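Local coordinates for uncharacterized protein PSPTO_0244 (Pseudomonas syringae pv. tomato, PDB 3MYX) that is of unknown function but, as probably a bicupin related to (S)-ureidoglycine aminohydrolase cupin domains, may act on a small molecule within a beta barrel, at residues 36-41 with 49-54; 69-74 with 109-114; 31-36 with 61-66. One frame throughout, in Å; residues are numbered along the deposited sequence.

Interaction 1: residues 36-41 with 49-54; sequences GRRTAF and AGIVEF
Arg38 and Ile51 face each other as a hydrogen-bonded antiparallel pair, and the Arg38 side chain goes on from there to Glu53, two residues further along the partner strand. Its CB sits 3.4 Å from Ile51 O and 3.7 Å from Ile51 CG1, and CG stays near the same two atoms as the side chains cross obliquely. CG lies beside the backbone N, anti to the carbonyl carbon (chi1 -45°), and a bend at chi2 redirects CD. NE donates to Ser35 O. At the tip, NH1 comes 3.5 Å from Glu53 OE2 in a salt bridge of charges alone: the oxygen lies well out of the guanidinium plane and no N-H points at it. The two planes are turned 48° apart, and Glu53 CG sits above one guanidinium face, offset toward the rim. Residues 36-41 and 49-54 form an antiparallel ladder in the larger sheet of the N-terminal cupin barrel, interrupted by a classic beta bulge. There Ala40 N and Phe41 N both donate to Ala49 O, at 2.8 and 3.2 Å respectively, and the register shifts by one residue. Just before the bulge, the CA atoms of Thr39 and Gly50 approach to 4.4 Å. Gly50 CA also lies 3.3 Å from Arg38 O in a CA-H...O contact, and that oxygen accepts from Ile51 N as well. On the sheet face of Arg37 and Val52, Arg37 NH1 touches Val52 CG2 at 3.6 Å, while the guanidinium forms salt bridges with Asp31 and Glu67 and a cation-pi contact with Phe113.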
ATOM      1  N   GLY A  36       9.670   7.083 -14.257  1.00  9.21           N
ATOM      2  CA  GLY A  36       9.130   7.404 -12.938  1.00  8.90           C
ATOM      3  C   GLY A  36       8.765   6.216 -12.073  1.00  6.83           C
ATOM      4  O   GLY A  36       8.522   6.386 -10.880  1.00  9.05           O
ATOM      5  N   ARG A  37       8.694   5.019 -12.665  1.00  7.40           N
ATOM      6  CA  ARG A  37       8.305   3.814 -11.946  1.00  7.55           C
ATOM      7  C   ARG A  37       9.509   3.195 -11.260  1.00  7.55           C
ATOM      8  O   ARG A  37      10.492   2.837 -11.920  1.00  8.41           O
ATOM      9  CB  ARG A  37       7.656   2.804 -12.911  1.00  7.34           C
ATOM     10  CG  ARG A  37       7.282   1.473 -12.266  1.00  7.93           C
ATOM     11  CD  ARG A  37       6.039   1.561 -11.400  1.00  7.24           C
ATOM     12  NE  ARG A  37       4.833   1.597 -12.206  1.00  6.63           N
ATOM     13  CZ  ARG A  37       3.602   1.730 -11.725  1.00  5.75           C
ATOM     14  NH1 ARG A  37       3.400   1.925 -10.440  1.00  6.87           N
ATOM     15  NH2 ARG A  37       2.572   1.700 -12.549  1.00  6.32           N
ATOM     16  N   ARG A  38       9.428   3.068  -9.938  1.00  7.28           N
ATOM     17  CA  ARG A  38      10.528   2.549  -9.120  1.00  7.90           C
ATOM     18  C   ARG A  38       9.969   1.387  -8.333  1.00  7.37           C
ATOM     19  O   ARG A  38       9.258   1.573  -7.333  1.00  8.72           O
ATOM     20  CB  ARG A  38      11.082   3.638  -8.195  1.00  8.90           C
ATOM     21  CG  ARG A  38      11.300   4.983  -8.855  1.00  9.51           C
ATOM     22  CD  ARG A  38      12.350   4.939  -9.938  1.00 12.01           C
ATOM     23  NE  ARG A  38      12.364   6.195 -10.686  1.00 14.69           N
ATOM     24  CZ  ARG A  38      12.958   7.316 -10.275  1.00 17.80           C
ATOM     25  NH1 ARG A  38      13.612   7.343  -9.120  1.00 19.51           N
ATOM     26  NH2 ARG A  38      12.898   8.412 -11.029  1.00 19.91           N
ATOM     27  N   THR A  39      10.255   0.175  -8.799  1.00  7.45           N
ATOM     28  CA  THR A  39       9.629  -1.018  -8.243  1.00  8.38           C
ATOM     29  C   THR A  39      10.542  -1.698  -7.239  1.00  9.10           C
ATOM     30  O   THR A  39      11.688  -2.016  -7.557  1.00 10.98           O
ATOM     31  CB  THR A  39       9.254  -1.971  -9.385  1.00  9.11           C
ATOM     32  OG1 THR A  39       8.330  -1.290 -10.247  1.00  9.35           O
ATOM     33  CG2 THR A  39       8.631  -3.237  -8.857  1.00 11.31           C
ATOM     34  N   ALA A  40      10.040  -1.894  -6.024  1.00  8.14           N
ATOM     35  CA  ALA A  40      10.781  -2.568  -4.968  1.00  8.92           C
ATOM     36  C   ALA A  40      10.539  -4.069  -4.940  1.00  8.84           C
ATOM     37  O   ALA A  40      11.366  -4.821  -4.426  1.00 10.85           O
ATOM     38  CB  ALA A  40      10.418  -1.970  -3.636  1.00  9.84           C
ATOM     39  N   PHE A  41       9.393  -4.500  -5.469  1.00  9.14           N
ATOM     40  CA  PHE A  41       8.984  -5.879  -5.406  1.00  9.40           C
ATOM     41  C   PHE A  41       8.004  -6.162  -6.526  1.00  8.64           C
ATOM     42  O   PHE A  41       7.080  -5.386  -6.762  1.00  9.73           O
ATOM     43  CB  PHE A  41       8.277  -6.136  -4.073  1.00 10.59           C
ATOM     44  CG  PHE A  41       7.721  -7.530  -3.943  1.00 12.42           C
ATOM     45  CD1 PHE A  41       6.414  -7.820  -4.336  1.00 11.60           C
ATOM     46  CD2 PHE A  41       8.500  -8.547  -3.450  1.00 14.63           C
ATOM     47  CE1 PHE A  41       5.910  -9.102  -4.222  1.00 12.27           C
ATOM     48  CE2 PHE A  41       7.992  -9.831  -3.342  1.00 15.90           C
ATOM     49  CZ  PHE A  41       6.703 -10.095  -3.715  1.00 13.77           C
ATOM     50  N   ALA A  49       5.004  -3.512  -5.878  1.00  7.01           N
ATOM     51  CA  ALA A  49       5.010  -2.416  -4.923  1.00  7.36           C
ATOM     52  C   ALA A  49       6.260  -1.571  -5.101  1.00  6.16           C
ATOM     53  O   ALA A  49       7.303  -2.074  -5.508  1.00  6.77           O
ATOM     54  CB  ALA A  49       4.902  -2.941  -3.463  1.00  8.56           C
ATOM     55  N   GLY A  50       6.152  -0.289  -4.789  1.00  6.08           N
ATOM     56  CA  GLY A  50       7.278   0.598  -4.936  1.00  6.38           C
ATOM     57  C   GLY A  50       6.851   2.037  -4.775  1.00  6.50           C
ATOM     58  O   GLY A  50       5.934   2.337  -4.001  1.00  6.78           O
ATOM     59  N   ILE A  51       7.554   2.916  -5.493  1.00  6.70           N
ATOM     60  CA  ILE A  51       7.197   4.325  -5.543  0.50  6.39           C
ATOM     61  C   ILE A  51       7.172   4.809  -6.993  1.00  7.07           C
ATOM     62  O   ILE A  51       7.743   4.193  -7.905  1.00  7.30           O
ATOM     63  CB  ILE A  51       8.137   5.211  -4.665  0.50  6.47           C
ATOM     64  CG1 ILE A  51       9.570   5.204  -5.229  0.50  7.78           C
ATOM     65  CG2 ILE A  51       8.082   4.757  -3.192  0.50  5.96           C
ATOM     66  CD1 ILE A  51      10.541   6.136  -4.514  0.50 10.03           C
ATOM     67  N   VAL A  52       6.433   5.888  -7.202  1.00  6.39           N
ATOM     68  CA  VAL A  52       6.410   6.601  -8.472  1.00  6.79           C
ATOM     69  C   VAL A  52       6.837   8.041  -8.202  1.00  7.51           C
ATOM     70  O   VAL A  52       6.351   8.669  -7.256  1.00  7.77           O
ATOM     71  CB  VAL A  52       5.032   6.575  -9.151  1.00  6.22           C
ATOM     72  CG1 VAL A  52       5.009   7.476 -10.385  1.00  8.55           C
ATOM     73  CG2 VAL A  52       4.663   5.134  -9.513  1.00  8.65           C
ATOM     74  N   GLU A  53       7.783   8.527  -9.002  1.00  7.53           N
ATOM     75  CA  GLU A  53       8.173   9.932  -9.019  1.00  8.83           C
ATOM     76  C   GLU A  53       7.654  10.511 -10.331  1.00  8.35           C
ATOM     77  O   GLU A  53       7.984  10.013 -11.401  1.00 10.40           O
ATOM     78  CB  GLU A  53       9.697  10.054  -8.913  1.00 10.52           C
ATOM     79  CG  GLU A  53      10.225   9.479  -7.612  1.00 13.53           C
ATOM     80  CD  GLU A  53      11.706   9.673  -7.368  1.00 19.16           C
ATOM     81  OE1 GLU A  53      12.353  10.437  -8.097  1.00 25.18           O
ATOM     82  OE2 GLU A  53      12.219   9.046  -6.426  1.00 22.02           O
ATOM     83  N   PHE A  54       6.839  11.553 -10.258  1.00  8.37           N
ATOM     84  CA  PHE A  54       6.229  12.109 -11.447  1.00  8.20           C
ATOM     85  C   PHE A  54       5.876  13.570 -11.223  1.00  8.44           C
ATOM     86  O   PHE A  54       5.630  13.990 -10.085  1.00 10.06           O
ATOM     87  CB  PHE A  54       4.991  11.280 -11.799  1.00  9.35           C
ATOM     88  CG  PHE A  54       4.610  11.328 -13.248  1.00 10.14           C
ATOM     89  CD1 PHE A  54       5.428  10.767 -14.218  1.00 11.50           C
ATOM     90  CD2 PHE A  54       3.399  11.880 -13.646  1.00 11.68           C
ATOM     91  CE1 PHE A  54       5.060  10.780 -15.552  1.00 13.53           C
ATOM     92  CE2 PHE A  54       3.024  11.886 -14.996  1.00 11.66           C
ATOM     93  CZ  PHE A  54       3.863  11.354 -15.935  1.00 13.06           C
TER

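Interaction 2: residues 69-74 with 109-114; sequences LVMHRG and SLWAFC
Leu69 to Met71 run antiparallel to Phe113 to Trp111; the axes of 69-71 and 109-114 approach to 4.5 Å, with 145° between their directions. This ladder belongs to the larger sheet of the N-terminal cupin barrel and is broken by a classic beta bulge, where His72 N and Arg73 N both donate to Leu110 O; pairing goes on beyond it, Leu110 N donating to Arg73 O. On the face shared by Leu69, Met71 and Trp111, the indole is the central group. Leu69 lies alongside, pointing the same way, and sets CD2 over the five-membered ring in a CH-pi contact, 3.6 Å from the centroid and offset toward the NE1 rim. The selenomethionine at Met71 flanks the indole too: SE packs 3.9 Å from Trp111 CB and approaches the five-membered ring obliquely, a Met-aromatic contact. In the bulge, His72 CB meets Leu110 CD2 at 3.9 Å, while the imidazole presents its edge, through CD2, to the backbone N of Ala112; NE2 bonds to Thr214 OG1, in the second half of the chain. The Arg73 guanidinium lays one face over Leu110 CB, and NE donates to Glu108 O. From Arg73 NH2 a weak bond reaches a water that donates to Ser109 O at 2.7 Å.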
ATOM      1  N   LEU A  69      -2.495   4.227  -4.664  1.00  6.76           N
ATOM      2  CA  LEU A  69      -1.502   5.308  -4.511  1.00  7.33           C
ATOM      3  C   LEU A  69      -1.603   5.886  -3.110  1.00  7.15           C
ATOM      4  O   LEU A  69      -2.697   6.125  -2.631  1.00  7.04           O
ATOM      5  CB  LEU A  69      -1.796   6.485  -5.483  1.00  8.68           C
ATOM      6  CG  LEU A  69      -1.737   6.297  -7.003  1.00  9.95           C
ATOM      7  CD1 LEU A  69      -2.952   5.516  -7.508  1.00 12.58           C
ATOM      8  CD2 LEU A  69      -1.608   7.638  -7.695  1.00 12.47           C
ATOM      9  N   VAL A  70      -0.458   6.106  -2.468  1.00  6.61           N
ATOM     10  CA  VAL A  70      -0.351   6.752  -1.171  0.50  6.41           C
ATOM     11  C   VAL A  70       0.634   7.921  -1.324  1.00  5.97           C
ATOM     12  O   VAL A  70       1.825   7.675  -1.575  1.00  6.43           O
ATOM     13  CB  VAL A  70       0.222   5.751  -0.135  0.50  6.30           C
ATOM     14  CG1 VAL A  70       0.392   6.416   1.218  0.50  7.25           C
ATOM     15  CG2 VAL A  70      -0.683   4.537  -0.004  0.50  5.84           C
HETATM   16  N   MSE A  71       0.185   9.165  -1.198  1.00  6.07           N
HETATM   17  CA  MSE A  71       1.026  10.335  -1.472  0.50  6.93           C
HETATM   18  C   MSE A  71       2.056  10.573  -0.384  1.00  6.98           C
HETATM   19  O   MSE A  71       1.721  10.576   0.809  1.00  7.42           O
HETATM   20  CB  MSE A  71       0.174  11.593  -1.564  0.50  8.43           C
HETATM   21  CG  MSE A  71      -0.825  11.603  -2.672  0.50  9.97           C
HETATM   22 SE   MSE A  71      -0.041  11.432  -4.423  0.38 10.38          SE
HETATM   23  CE  MSE A  71       1.430  12.684  -4.258  0.50 10.05           C
ATOM     24  N   HIS A  72       3.296  10.832  -0.793  1.00  6.95           N
ATOM     25  CA  HIS A  72       4.384  11.188   0.120  1.00  6.73           C
ATOM     26  C   HIS A  72       4.926  12.603  -0.045  1.00  7.21           C
ATOM     27  O   HIS A  72       5.445  13.179   0.916  1.00  8.52           O
ATOM     28  CB  HIS A  72       5.525  10.158   0.048  1.00  6.70           C
ATOM     29  CG  HIS A  72       5.247   8.922   0.847  1.00  7.13           C
ATOM     30  ND1 HIS A  72       5.518   8.835   2.195  1.00  8.29           N
ATOM     31  CD2 HIS A  72       4.669   7.740   0.507  1.00  7.15           C
ATOM     32  CE1 HIS A  72       5.116   7.659   2.650  1.00  8.15           C
ATOM     33  NE2 HIS A  72       4.597   6.973   1.647  1.00  7.77           N
ATOM     34  N   ARG A  73       4.820  13.152  -1.246  1.00  8.33           N
ATOM     35  CA  ARG A  73       5.260  14.511  -1.539  0.50  9.26           C
ATOM     36  C   ARG A  73       4.470  15.027  -2.719  1.00  9.07           C
ATOM     37  O   ARG A  73       4.167  14.273  -3.635  1.00  8.66           O
ATOM     38  CB  ARG A  73       6.752  14.503  -1.879  0.50 11.33           C
ATOM     39  CG  ARG A  73       7.402  15.863  -1.985  0.50 13.64           C
ATOM     40  CD  ARG A  73       8.898  15.704  -2.190  0.50 15.07           C
ATOM     41  NE  ARG A  73       9.214  15.325  -3.562  0.50 16.52           N
ATOM     42  CZ  ARG A  73      10.202  14.507  -3.917  0.50 18.09           C
ATOM     43  NH1 ARG A  73      10.988  13.947  -3.003  0.50 16.83           N
ATOM     44  NH2 ARG A  73      10.402  14.242  -5.199  0.50 19.07           N
ATOM     45  N   GLY A  74       4.147  16.310  -2.715  1.00  9.24           N
ATOM     46  CA  GLY A  74       3.454  16.880  -3.840  1.00  9.43           C
ATOM     47  C   GLY A  74       1.977  16.565  -3.845  1.00  9.19           C
ATOM     48  O   GLY A  74       1.343  16.435  -2.791  1.00 10.61           O
ATOM     49  N   SER A 109       6.410  15.369  -7.444  1.00  9.12           N
ATOM     50  CA  SER A 109       5.530  14.568  -6.593  1.00  8.47           C
ATOM     51  C   SER A 109       6.069  13.140  -6.498  1.00  8.62           C
ATOM     52  O   SER A 109       6.786  12.652  -7.387  1.00  9.06           O
ATOM     53  CB  SER A 109       4.104  14.573  -7.128  1.00  9.39           C
ATOM     54  OG  SER A 109       3.535  15.864  -7.097  1.00  9.59           O
ATOM     55  N   LEU A 110       5.698  12.467  -5.411  1.00  8.08           N
ATOM     56  CA  LEU A 110       6.193  11.124  -5.126  1.00  8.16           C
ATOM     57  C   LEU A 110       5.130  10.400  -4.334  1.00  7.41           C
ATOM     58  O   LEU A 110       4.657  10.900  -3.303  1.00  8.76           O
ATOM     59  CB  LEU A 110       7.505  11.195  -4.318  1.00 10.08           C
ATOM     60  CG  LEU A 110       8.318   9.909  -4.108  1.00 10.59           C
ATOM     61  CD1 LEU A 110       9.819  10.241  -3.837  1.00 13.10           C
ATOM     62  CD2 LEU A 110       7.751   9.000  -2.996  1.00 11.31           C
ATOM     63  N   TRP A 111       4.766   9.211  -4.802  1.00  6.85           N
ATOM     64  CA  TRP A 111       3.838   8.365  -4.065  1.00  6.48           C
ATOM     65  C   TRP A 111       4.303   6.936  -3.995  1.00  6.14           C
ATOM     66  O   TRP A 111       5.044   6.484  -4.861  1.00  7.46           O
ATOM     67  CB  TRP A 111       2.442   8.426  -4.663  1.00  6.50           C
ATOM     68  CG  TRP A 111       2.249   8.084  -6.116  1.00  7.12           C
ATOM     69  CD1 TRP A 111       1.875   6.877  -6.636  1.00  6.78           C
ATOM     70  CD2 TRP A 111       2.307   8.993  -7.234  1.00  6.27           C
ATOM     71  NE1 TRP A 111       1.680   6.975  -7.985  1.00  7.88           N
ATOM     72  CE2 TRP A 111       1.964   8.250  -8.390  1.00  8.16           C
ATOM     73  CE3 TRP A 111       2.633  10.350  -7.373  1.00  9.08           C
ATOM     74  CZ2 TRP A 111       1.905   8.824  -9.659  1.00  9.08           C
ATOM     75  CZ3 TRP A 111       2.614  10.910  -8.645  1.00 10.30           C
ATOM     76  CH2 TRP A 111       2.241  10.146  -9.764  1.00 10.74           C
ATOM     77  N   ALA A 112       3.881   6.234  -2.946  1.00  6.11           N
ATOM     78  CA  ALA A 112       4.042   4.791  -2.894  1.00  5.70           C
ATOM     79  C   ALA A 112       2.885   4.136  -3.642  1.00  6.05           C
ATOM     80  O   ALA A 112       1.797   4.689  -3.743  1.00  6.75           O
ATOM     81  CB  ALA A 112       4.099   4.278  -1.463  1.00  6.47           C
ATOM     82  N   PHE A 113       3.120   2.938  -4.152  1.00  6.20           N
ATOM     83  CA  PHE A 113       2.070   2.196  -4.821  1.00  5.98           C
ATOM     84  C   PHE A 113       2.094   0.720  -4.474  1.00  5.00           C
ATOM     85  O   PHE A 113       3.141   0.149  -4.123  1.00  5.75           O
ATOM     86  CB  PHE A 113       2.166   2.356  -6.355  1.00  6.10           C
ATOM     87  CG  PHE A 113       3.270   1.536  -6.997  1.00  6.14           C
ATOM     88  CD1 PHE A 113       3.059   0.223  -7.397  1.00  5.96           C
ATOM     89  CD2 PHE A 113       4.538   2.071  -7.199  1.00  5.67           C
ATOM     90  CE1 PHE A 113       4.075  -0.543  -7.957  1.00  6.77           C
ATOM     91  CE2 PHE A 113       5.559   1.298  -7.777  1.00  6.30           C
ATOM     92  CZ  PHE A 113       5.321  -0.014  -8.146  1.00  7.53           C
ATOM     93  N   CYS A 114       0.917   0.107  -4.596  1.00  5.31           N
ATOM     94  CA  CYS A 114       0.767  -1.345  -4.697  1.00  5.89           C
ATOM     95  C   CYS A 114      -0.181  -1.602  -5.855  1.00  5.97           C
ATOM     96  O   CYS A 114      -1.258  -1.012  -5.927  1.00  7.06           O
ATOM     97  CB  CYS A 114       0.207  -1.916  -3.401  1.00  7.32           C
ATOM     98  SG  CYS A 114       0.009  -3.724  -3.451  1.00  9.56           S
TER
HETATM   99  O   HOH W   1       9.263  13.522  -8.030  1.00 21.71           O

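Interaction 3: residues 31-36 with 61-66; sequences DPFDSG and EAYPYT
Pro32 and Pro64 reach toward each other tip to tip, CD of the first lying 3.8 Å from CG of the second, where two irregular loops of the N-terminal cupin domain meet, one leading into strand 37-39 and the other into strand 66-71. Pro32 also meets Tyr63: its CG lies 3.7 Å from Tyr63 CE1, the two side chains crossing at about a right angle. Within 61-66, Pro64 is held between two tyrosines: its CD stands over one face of Tyr63, offset toward the rim, and its CG over the centre of the Tyr65 ring. Tyr63 OH lies at the edge of the Phe33 ring, in its plane, 3.7 Å from Phe33 CE2; that hydroxyl is hydrogen-bonded to Glu67 OE1. Polar groups meet without a hydrogen bond joining the loops. Tyr65 OH packs 3.2 Å from Asp31 CB and bonds instead to Asp28 OD1, while the Asp31 carboxylate stands 67° from the Tyr65 ring plane. That carboxylate serves its own loop and the neighbouring strand: OD2 accepts from Ile27 N and makes a salt bridge with Arg37 NE. OD1 takes part in an Asx turn, with Phe33 N donating to Asp31 OD1 at 3.0 Å from above the carboxylate plane.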
ATOM      1  N   ASP A  31       2.657  -0.902 -18.684  1.00  6.16           N
ATOM      2  CA  ASP A  31       2.767   0.139 -17.645  1.00  6.28           C
ATOM      3  C   ASP A  31       2.768   1.513 -18.316  1.00  7.40           C
ATOM      4  O   ASP A  31       3.579   1.772 -19.199  1.00  8.10           O
ATOM      5  CB  ASP A  31       4.080  -0.051 -16.879  1.00  7.05           C
ATOM      6  CG  ASP A  31       4.123   0.676 -15.556  1.00  6.98           C
ATOM      7  OD1 ASP A  31       3.297   1.594 -15.324  1.00  7.03           O
ATOM      8  OD2 ASP A  31       5.020   0.335 -14.748  1.00  6.68           O
ATOM      9  N   PRO A  32       1.885   2.423 -17.889  1.00  7.60           N
ATOM     10  CA  PRO A  32       1.949   3.788 -18.434  1.00  9.39           C
ATOM     11  C   PRO A  32       3.149   4.595 -17.916  1.00  7.60           C
ATOM     12  O   PRO A  32       3.465   5.649 -18.476  1.00  9.31           O
ATOM     13  CB  PRO A  32       0.631   4.420 -17.969  1.00  9.99           C
ATOM     14  CG  PRO A  32       0.106   3.569 -16.949  1.00 12.70           C
ATOM     15  CD  PRO A  32       0.738   2.239 -16.979  1.00  8.11           C
ATOM     16  N   PHE A  33       3.761   4.146 -16.822  1.00  7.42           N
ATOM     17  CA  PHE A  33       4.936   4.780 -16.229  1.00  7.74           C
ATOM     18  C   PHE A  33       6.180   4.024 -16.667  1.00  7.86           C
ATOM     19  O   PHE A  33       6.126   2.848 -17.011  1.00  9.73           O
ATOM     20  CB  PHE A  33       4.821   4.856 -14.705  1.00  8.13           C
ATOM     21  CG  PHE A  33       3.701   5.740 -14.248  1.00  7.50           C
ATOM     22  CD1 PHE A  33       3.876   7.114 -14.225  1.00  7.52           C
ATOM     23  CD2 PHE A  33       2.465   5.216 -13.880  1.00  8.03           C
ATOM     24  CE1 PHE A  33       2.841   7.951 -13.835  1.00  8.74           C
ATOM     25  CE2 PHE A  33       1.428   6.040 -13.486  1.00  8.77           C
ATOM     26  CZ  PHE A  33       1.610   7.410 -13.470  1.00  8.73           C
ATOM     27  N   ASP A  34       7.298   4.723 -16.691  1.00  8.64           N
ATOM     28  CA  ASP A  34       8.560   4.124 -17.127  1.00  9.82           C
ATOM     29  C   ASP A  34       9.695   4.689 -16.272  1.00  8.78           C
ATOM     30  O   ASP A  34      10.013   4.093 -15.256  1.00  9.05           O
ATOM     31  CB  ASP A  34       8.774   4.250 -18.646  1.00 11.35           C
ATOM     32  CG  ASP A  34       8.299   5.570 -19.212  1.00 14.22           C
ATOM     33  OD1 ASP A  34       9.053   6.557 -19.095  1.00 14.84           O
ATOM     34  OD2 ASP A  34       7.189   5.622 -19.796  1.00 17.01           O
ATOM     35  N   SER A  35      10.259   5.846 -16.636  1.00  9.60           N
ATOM     36  CA  SER A  35      11.360   6.420 -15.862  1.00 10.84           C
ATOM     37  C   SER A  35      10.941   6.743 -14.426  1.00 10.51           C
ATOM     38  O   SER A  35      11.761   6.690 -13.500  1.00 11.70           O
ATOM     39  CB  SER A  35      11.943   7.682 -16.539  1.00 13.11           C
ATOM     40  OG  SER A  35      10.993   8.716 -16.662  1.00 17.24           O
ATOM     41  N   GLY A  36       9.670   7.083 -14.257  1.00  9.21           N
ATOM     42  CA  GLY A  36       9.130   7.404 -12.938  1.00  8.90           C
ATOM     43  C   GLY A  36       8.765   6.216 -12.073  1.00  6.83           C
ATOM     44  O   GLY A  36       8.522   6.386 -10.880  1.00  9.05           O
ATOM     45  N   GLU A  61      -6.103   5.385 -21.390  1.00  9.91           N
ATOM     46  CA  GLU A  61      -7.450   5.051 -21.851  0.50 10.85           C
ATOM     47  C   GLU A  61      -8.103   3.945 -21.016  1.00 10.54           C
ATOM     48  O   GLU A  61      -9.290   4.021 -20.739  1.00  9.94           O
ATOM     49  CB  GLU A  61      -7.447   4.688 -23.342  0.50 12.81           C
ATOM     50  CG  GLU A  61      -8.797   4.227 -23.911  0.50 14.56           C
ATOM     51  CD  GLU A  61      -9.963   5.134 -23.549  0.50 18.22           C
ATOM     52  OE1 GLU A  61      -9.743   6.358 -23.400  0.50 18.42           O
ATOM     53  OE2 GLU A  61     -11.097   4.612 -23.415  0.50 21.15           O
ATOM     54  N   ALA A  62      -7.329   2.932 -20.614  1.00  9.54           N
ATOM     55  CA  ALA A  62      -7.843   1.830 -19.787  1.00  9.58           C
ATOM     56  C   ALA A  62      -6.714   1.406 -18.870  1.00  8.56           C
ATOM     57  O   ALA A  62      -5.785   0.731 -19.291  1.00  9.39           O
ATOM     58  CB  ALA A  62      -8.313   0.672 -20.659  1.00 11.10           C
ATOM     59  N   TYR A  63      -6.780   1.790 -17.598  1.00  7.01           N
ATOM     60  CA  TYR A  63      -5.656   1.552 -16.713  1.00  6.63           C
ATOM     61  C   TYR A  63      -5.399   0.049 -16.623  1.00  7.01           C
ATOM     62  O   TYR A  63      -6.337  -0.723 -16.455  1.00  6.89           O
ATOM     63  CB  TYR A  63      -5.898   2.171 -15.321  1.00  7.17           C
ATOM     64  CG  TYR A  63      -4.593   2.466 -14.635  1.00  5.81           C
ATOM     65  CD1 TYR A  63      -3.822   3.565 -15.014  1.00  7.65           C
ATOM     66  CD2 TYR A  63      -4.076   1.609 -13.671  1.00  5.75           C
ATOM     67  CE1 TYR A  63      -2.585   3.803 -14.434  1.00  7.43           C
ATOM     68  CE2 TYR A  63      -2.820   1.845 -13.096  1.00  6.73           C
ATOM     69  CZ  TYR A  63      -2.083   2.950 -13.478  1.00  7.25           C
ATOM     70  OH  TYR A  63      -0.844   3.231 -12.955  1.00  8.92           O
ATOM     71  N   PRO A  64      -4.136  -0.383 -16.760  1.00  6.13           N
ATOM     72  CA  PRO A  64      -3.894  -1.807 -16.986  1.00  6.17           C
ATOM     73  C   PRO A  64      -3.889  -2.653 -15.716  1.00  6.35           C
ATOM     74  O   PRO A  64      -3.891  -3.878 -15.807  1.00  6.40           O
ATOM     75  CB  PRO A  64      -2.509  -1.819 -17.613  1.00  6.15           C
ATOM     76  CG  PRO A  64      -1.852  -0.601 -17.066  1.00  7.35           C
ATOM     77  CD  PRO A  64      -2.932   0.414 -17.043  1.00  7.02           C
ATOM     78  N   TYR A  65      -3.833  -2.001 -14.560  1.00  5.48           N
ATOM     79  CA  TYR A  65      -3.693  -2.658 -13.278  1.00  5.06           C
ATOM     80  C   TYR A  65      -4.798  -2.186 -12.344  1.00  5.02           C
ATOM     81  O   TYR A  65      -5.431  -1.165 -12.591  1.00  5.79           O
ATOM     82  CB  TYR A  65      -2.360  -2.267 -12.643  1.00  5.87           C
ATOM     83  CG  TYR A  65      -1.127  -2.321 -13.534  1.00  5.11           C
ATOM     84  CD1 TYR A  65      -0.953  -3.326 -14.484  1.00  5.89           C
ATOM     85  CD2 TYR A  65      -0.105  -1.394 -13.380  1.00  5.47           C
ATOM     86  CE1 TYR A  65       0.189  -3.383 -15.278  1.00  6.43           C
ATOM     87  CE2 TYR A  65       1.030  -1.455 -14.160  1.00  5.92           C
ATOM     88  CZ  TYR A  65       1.180  -2.458 -15.086  1.00  5.78           C
ATOM     89  OH  TYR A  65       2.314  -2.485 -15.852  1.00  6.80           O
ATOM     90  N   THR A  66      -4.988  -2.893 -11.233  1.00  5.60           N
ATOM     91  CA  THR A  66      -5.611  -2.278 -10.054  1.00  5.10           C
ATOM     92  C   THR A  66      -4.464  -1.683  -9.264  1.00  5.90           C
ATOM     93  O   THR A  66      -3.536  -2.381  -8.933  1.00  6.63           O
ATOM     94  CB  THR A  66      -6.363  -3.282  -9.194  1.00  5.93           C
ATOM     95  OG1 THR A  66      -7.330  -3.951 -10.013  1.00  7.64           O
ATOM     96  CG2 THR A  66      -7.038  -2.586  -8.026  1.00  7.17           C
TER

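Interactions 1 and 2 are buried ladders of one sheet, joined because strands 47-54 and 109-116 are neighbours in it: Val52 N lies 2.8 Å from Trp111 O, a probable hydrogen bond. Each has a classic bulge, but salt-bridging charges mark the first, whereas an indole with its apolar neighbours dominates the second. Interaction 3, only partly buried and with its centre about 17 Å from the centre of the chain, joins loops by proline and tyrosine contacts with no hydrogen bond between them. It shares Gly36 with interaction 1, which is nested within its loop. Phe33 also packs against Trp111 of interaction 2.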